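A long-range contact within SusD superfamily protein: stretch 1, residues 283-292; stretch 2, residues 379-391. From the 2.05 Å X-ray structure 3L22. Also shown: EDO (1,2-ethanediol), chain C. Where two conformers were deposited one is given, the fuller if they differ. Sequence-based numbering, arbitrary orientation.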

# COMPACT_ATOMS: atom_id res chain seq x y z
N SER A 283 -0.52 -23.42 0.32
CA SER A 283 -1.62 -22.97 -0.53
C SER A 283 -1.46 -21.61 -1.18
O SER A 283 -2.32 -21.23 -1.98
CB SER A 283 -2.90 -22.89 0.33
OG SER A 283 -3.23 -24.15 0.88
N GLY A 284 -0.44 -20.82 -0.81
CA GLY A 284 -0.25 -19.48 -1.35
C GLY A 284 0.58 -19.51 -2.62
O GLY A 284 0.84 -20.57 -3.17
N ILE A 285 1.02 -18.35 -3.07
CA ILE A 285 1.73 -18.20 -4.34
C ILE A 285 2.94 -19.12 -4.44
O ILE A 285 3.19 -19.73 -5.48
CB ILE A 285 2.10 -16.72 -4.63
CG1 ILE A 285 2.66 -16.56 -6.07
CG2 ILE A 285 3.10 -16.15 -3.62
CD1 ILE A 285 1.72 -17.08 -7.17
N MSE A 286 3.70 -19.23 -3.35
CA MSE A 286 4.91 -20.05 -3.39
C MSE A 286 4.63 -21.53 -3.26
O MSE A 286 5.58 -22.28 -3.24
CB MSE A 286 5.93 -19.56 -2.35
CG MSE A 286 6.45 -18.19 -2.66
SE MSE A 286 8.11 -17.92 -1.65
CE MSE A 286 8.56 -16.09 -1.90
N SER A 287 3.36 -21.95 -3.15
CA SER A 287 2.99 -23.35 -3.32
C SER A 287 2.82 -23.72 -4.77
O SER A 287 2.65 -24.88 -5.05
CB SER A 287 1.67 -23.66 -2.61
OG SER A 287 0.54 -23.16 -3.31
N LYS A 288 2.77 -22.75 -5.68
CA LYS A 288 2.52 -23.07 -7.07
C LYS A 288 3.85 -23.31 -7.82
O LYS A 288 4.76 -22.51 -7.68
CB LYS A 288 1.78 -21.92 -7.75
CG LYS A 288 0.40 -21.62 -7.12
CD LYS A 288 -0.24 -20.47 -7.84
CE LYS A 288 -1.45 -19.88 -7.11
NZ LYS A 288 -2.67 -20.45 -7.62
N PRO A 289 3.94 -24.39 -8.63
CA PRO A 289 5.28 -24.66 -9.18
C PRO A 289 5.89 -23.58 -10.11
O PRO A 289 7.11 -23.36 -9.99
CB PRO A 289 5.11 -26.02 -9.86
CG PRO A 289 4.13 -26.74 -8.97
CD PRO A 289 3.15 -25.65 -8.54
N ASP A 290 5.12 -22.84 -10.90
CA ASP A 290 5.68 -21.75 -11.69
C ASP A 290 6.11 -20.50 -10.90
O ASP A 290 6.76 -19.62 -11.44
CB ASP A 290 4.73 -21.34 -12.81
CG ASP A 290 4.56 -22.44 -13.89
OD1 ASP A 290 5.10 -23.56 -13.77
OD2 ASP A 290 3.88 -22.13 -14.89
N TYR A 291 5.75 -20.44 -9.63
CA TYR A 291 6.04 -19.31 -8.80
C TYR A 291 6.85 -19.77 -7.59
O TYR A 291 6.87 -19.11 -6.58
CB TYR A 291 4.71 -18.59 -8.46
CG TYR A 291 4.05 -18.16 -9.75
CD1 TYR A 291 4.37 -16.98 -10.37
CD2 TYR A 291 3.15 -19.02 -10.41
CE1 TYR A 291 3.82 -16.65 -11.61
CE2 TYR A 291 2.58 -18.70 -11.63
CZ TYR A 291 2.93 -17.50 -12.22
OH TYR A 291 2.36 -17.19 -13.43
N SER A 292 7.52 -20.92 -7.72
CA SER A 292 8.46 -21.37 -6.72
C SER A 292 9.66 -22.05 -7.36
O SER A 292 10.26 -22.90 -6.76
CB SER A 292 7.77 -22.30 -5.73
OG SER A 292 7.17 -23.38 -6.38
C1 EDO C . -2.15 -2.34 -6.98
O1 EDO C . -0.80 -2.73 -7.02
C2 EDO C . -2.77 -2.41 -5.58
O2 EDO C . -4.19 -2.13 -5.80
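Stretch 2, residues 379-391: EAIYNEKRLEFIG

How does stretch 2 lie on stretch 1? Residues 379-388 are the last part of a helix that begins earlier in the chain, and Phe389 is the first residue to leave helical geometry. Stretch 1 is a compact loop with two short 3-10 segments, 285-287 and 289-290. The backbones come nearest at Ile285 and Leu387, whose CA atoms are 6.2 Å apart. The Tyr291 ring lies chiefly by Ala380, Asn383 and Glu384, with Leu387 at its edge, while Met286 reaches Leu387 and Ile390.

What does Tyr291, the most covered residue, rest on? Its CB points toward the helix, and Asn383 CB sits over one ring face, 3.6 Å from the centroid, in a CH-pi contact. At the ring edge, Glu384 OE1 approaches Tyr291 CE1 at 3.4 Å. The hydroxyl makes no direct hydrogen bond to stretch 2; instead Tyr291 OH donates to water 4, which in turn donates to Ala380 O and Glu384 OE1.

Why does Ile285 fit so closely? Its CA-to-CB bond also points toward stretch 2, and it lies against the end of the helix and the residues just after it: Ile285 CD1 is 3.5 Å from Asn383 O, Ile285 CG1 is 3.9 Å from Leu387 CB, and Ile285 CG2 is 4.2 Å from Ile390 CD1. Met286 extends this apolar patch, its CE lying 3.8 Å from Leu387 CD1 and 4.0 Å from Ile390 CG2.

How are the charged groups accommodated? The Arg386 guanidinium has Ile285 CA over one face. Lys288 NZ comes within 4.1 Å of Arg386 NH1, a close pair of like charges, and both donate to water 2. No direct hydrogen bond joins the stretches, so water supplies the polar links: water 1 accepts from Arg386 NH2 and donates to Ser283 O, while water 3 accepts from Lys288 NZ and Asn383 ND2 and donates to Glu379 OE2.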

# COMPACT_ATOMS: atom_id res chain seq x y z
N GLU A 379 -4.55 -14.50 -15.07
CA GLU A 379 -4.06 -15.27 -13.93
C GLU A 379 -2.53 -15.23 -13.82
O GLU A 379 -2.01 -15.14 -12.73
CB GLU A 379 -4.53 -16.70 -14.03
CG GLU A 379 -4.12 -17.56 -12.84
CD GLU A 379 -5.02 -18.82 -12.63
OE1 GLU A 379 -6.29 -18.71 -12.83
OE2 GLU A 379 -4.43 -19.90 -12.29
N ALA A 380 -1.83 -15.26 -14.95
CA ALA A 380 -0.37 -15.15 -14.92
C ALA A 380 0.06 -13.79 -14.37
O ALA A 380 1.05 -13.69 -13.66
CB ALA A 380 0.24 -15.37 -16.32
N ILE A 381 -0.67 -12.74 -14.71
CA ILE A 381 -0.36 -11.41 -14.19
C ILE A 381 -0.65 -11.34 -12.68
O ILE A 381 0.21 -10.87 -11.91
CB ILE A 381 -1.14 -10.30 -14.95
CG1 ILE A 381 -0.67 -10.23 -16.41
CG2 ILE A 381 -0.98 -8.92 -14.20
CD1 ILE A 381 -1.63 -9.51 -17.39
N TYR A 382 -1.81 -11.87 -12.25
CA TYR A 382 -2.13 -11.89 -10.82
C TYR A 382 -1.09 -12.67 -9.99
O TYR A 382 -0.68 -12.20 -8.94
CB TYR A 382 -3.51 -12.48 -10.54
CG TYR A 382 -4.67 -11.82 -11.26
CD1 TYR A 382 -4.63 -10.50 -11.68
CD2 TYR A 382 -5.83 -12.54 -11.52
CE1 TYR A 382 -5.72 -9.91 -12.37
CE2 TYR A 382 -6.96 -11.94 -12.19
CZ TYR A 382 -6.86 -10.64 -12.61
OH TYR A 382 -7.90 -10.06 -13.28
N ASN A 383 -0.67 -13.83 -10.51
CA ASN A 383 0.31 -14.65 -9.83
C ASN A 383 1.69 -13.99 -9.78
O ASN A 383 2.34 -14.05 -8.76
CB ASN A 383 0.43 -16.03 -10.48
CG ASN A 383 -0.72 -16.94 -10.13
OD1 ASN A 383 -1.35 -16.80 -9.08
ND2 ASN A 383 -1.01 -17.89 -11.01
N GLU A 384 2.11 -13.37 -10.87
CA GLU A 384 3.38 -12.64 -10.87
C GLU A 384 3.40 -11.52 -9.81
O GLU A 384 4.38 -11.33 -9.10
CB GLU A 384 3.70 -12.08 -12.26
CG GLU A 384 5.20 -11.82 -12.49
CD GLU A 384 6.04 -13.10 -12.60
OE1 GLU A 384 5.55 -14.14 -13.13
OE2 GLU A 384 7.22 -13.05 -12.21
N LYS A 385 2.29 -10.81 -9.72
CA LYS A 385 2.12 -9.73 -8.75
C LYS A 385 2.17 -10.31 -7.31
O LYS A 385 2.79 -9.74 -6.43
CB LYS A 385 0.78 -9.04 -9.02
CG LYS A 385 0.47 -7.81 -8.17
CD LYS A 385 1.01 -6.54 -8.77
CE LYS A 385 0.57 -5.29 -7.99
NZ LYS A 385 -0.89 -5.07 -8.14
N ARG A 386 1.58 -11.49 -7.10
CA ARG A 386 1.61 -12.15 -5.79
C ARG A 386 3.04 -12.49 -5.35
O ARG A 386 3.42 -12.27 -4.17
CB ARG A 386 0.73 -13.41 -5.83
CG ARG A 386 -0.75 -13.10 -5.88
CD ARG A 386 -1.59 -14.35 -6.08
NE ARG A 386 -1.58 -15.19 -4.88
CZ ARG A 386 -2.26 -16.32 -4.74
NH1 ARG A 386 -3.01 -16.81 -5.73
NH2 ARG A 386 -2.17 -16.99 -3.60
N LEU A 387 3.84 -12.99 -6.28
CA LEU A 387 5.24 -13.36 -5.98
C LEU A 387 6.13 -12.12 -5.89
O LEU A 387 6.88 -11.97 -4.94
CB LEU A 387 5.78 -14.37 -7.01
CG LEU A 387 7.25 -14.80 -6.88
CD1 LEU A 387 7.50 -15.44 -5.50
CD2 LEU A 387 7.68 -15.76 -8.00
N GLU A 388 6.04 -11.24 -6.86
CA GLU A 388 6.82 -10.01 -6.80
C GLU A 388 6.58 -9.21 -5.52
O GLU A 388 7.54 -8.67 -4.99
CB GLU A 388 6.56 -9.15 -8.03
CG GLU A 388 7.53 -7.96 -8.25
CD GLU A 388 8.93 -8.36 -8.71
OE1 GLU A 388 9.10 -9.39 -9.42
OE2 GLU A 388 9.86 -7.62 -8.34
N PHE A 389 5.32 -9.13 -5.03
CA PHE A 389 4.95 -8.26 -3.92
C PHE A 389 4.57 -8.96 -2.63
O PHE A 389 3.98 -8.36 -1.72
CB PHE A 389 3.92 -7.22 -4.41
CG PHE A 389 4.52 -6.31 -5.39
CD1 PHE A 389 5.41 -5.33 -4.95
CD2 PHE A 389 4.33 -6.49 -6.74
CE1 PHE A 389 6.05 -4.51 -5.88
CE2 PHE A 389 4.97 -5.69 -7.65
CZ PHE A 389 5.84 -4.71 -7.21
N ILE A 390 5.01 -10.21 -2.50
CA ILE A 390 4.86 -10.92 -1.25
C ILE A 390 5.52 -10.11 -0.14
O ILE A 390 6.68 -9.68 -0.26
CB ILE A 390 5.39 -12.39 -1.33
CG1 ILE A 390 4.98 -13.18 -0.06
CG2 ILE A 390 6.92 -12.48 -1.56
CD1 ILE A 390 5.14 -14.75 -0.21
N GLY A 391 4.77 -9.86 0.92
CA GLY A 391 5.26 -9.05 2.04
C GLY A 391 5.30 -7.54 1.85
O GLY A 391 5.87 -6.82 2.71
O HOH W 1 -3.97 -19.32 -2.94
O HOH W 2 -4.41 -19.36 -5.69
O HOH W 3 -2.91 -20.22 -10.39
O HOH W 4 3.36 -14.90 -14.47
O HOH W 5 0.03 -18.43 -13.99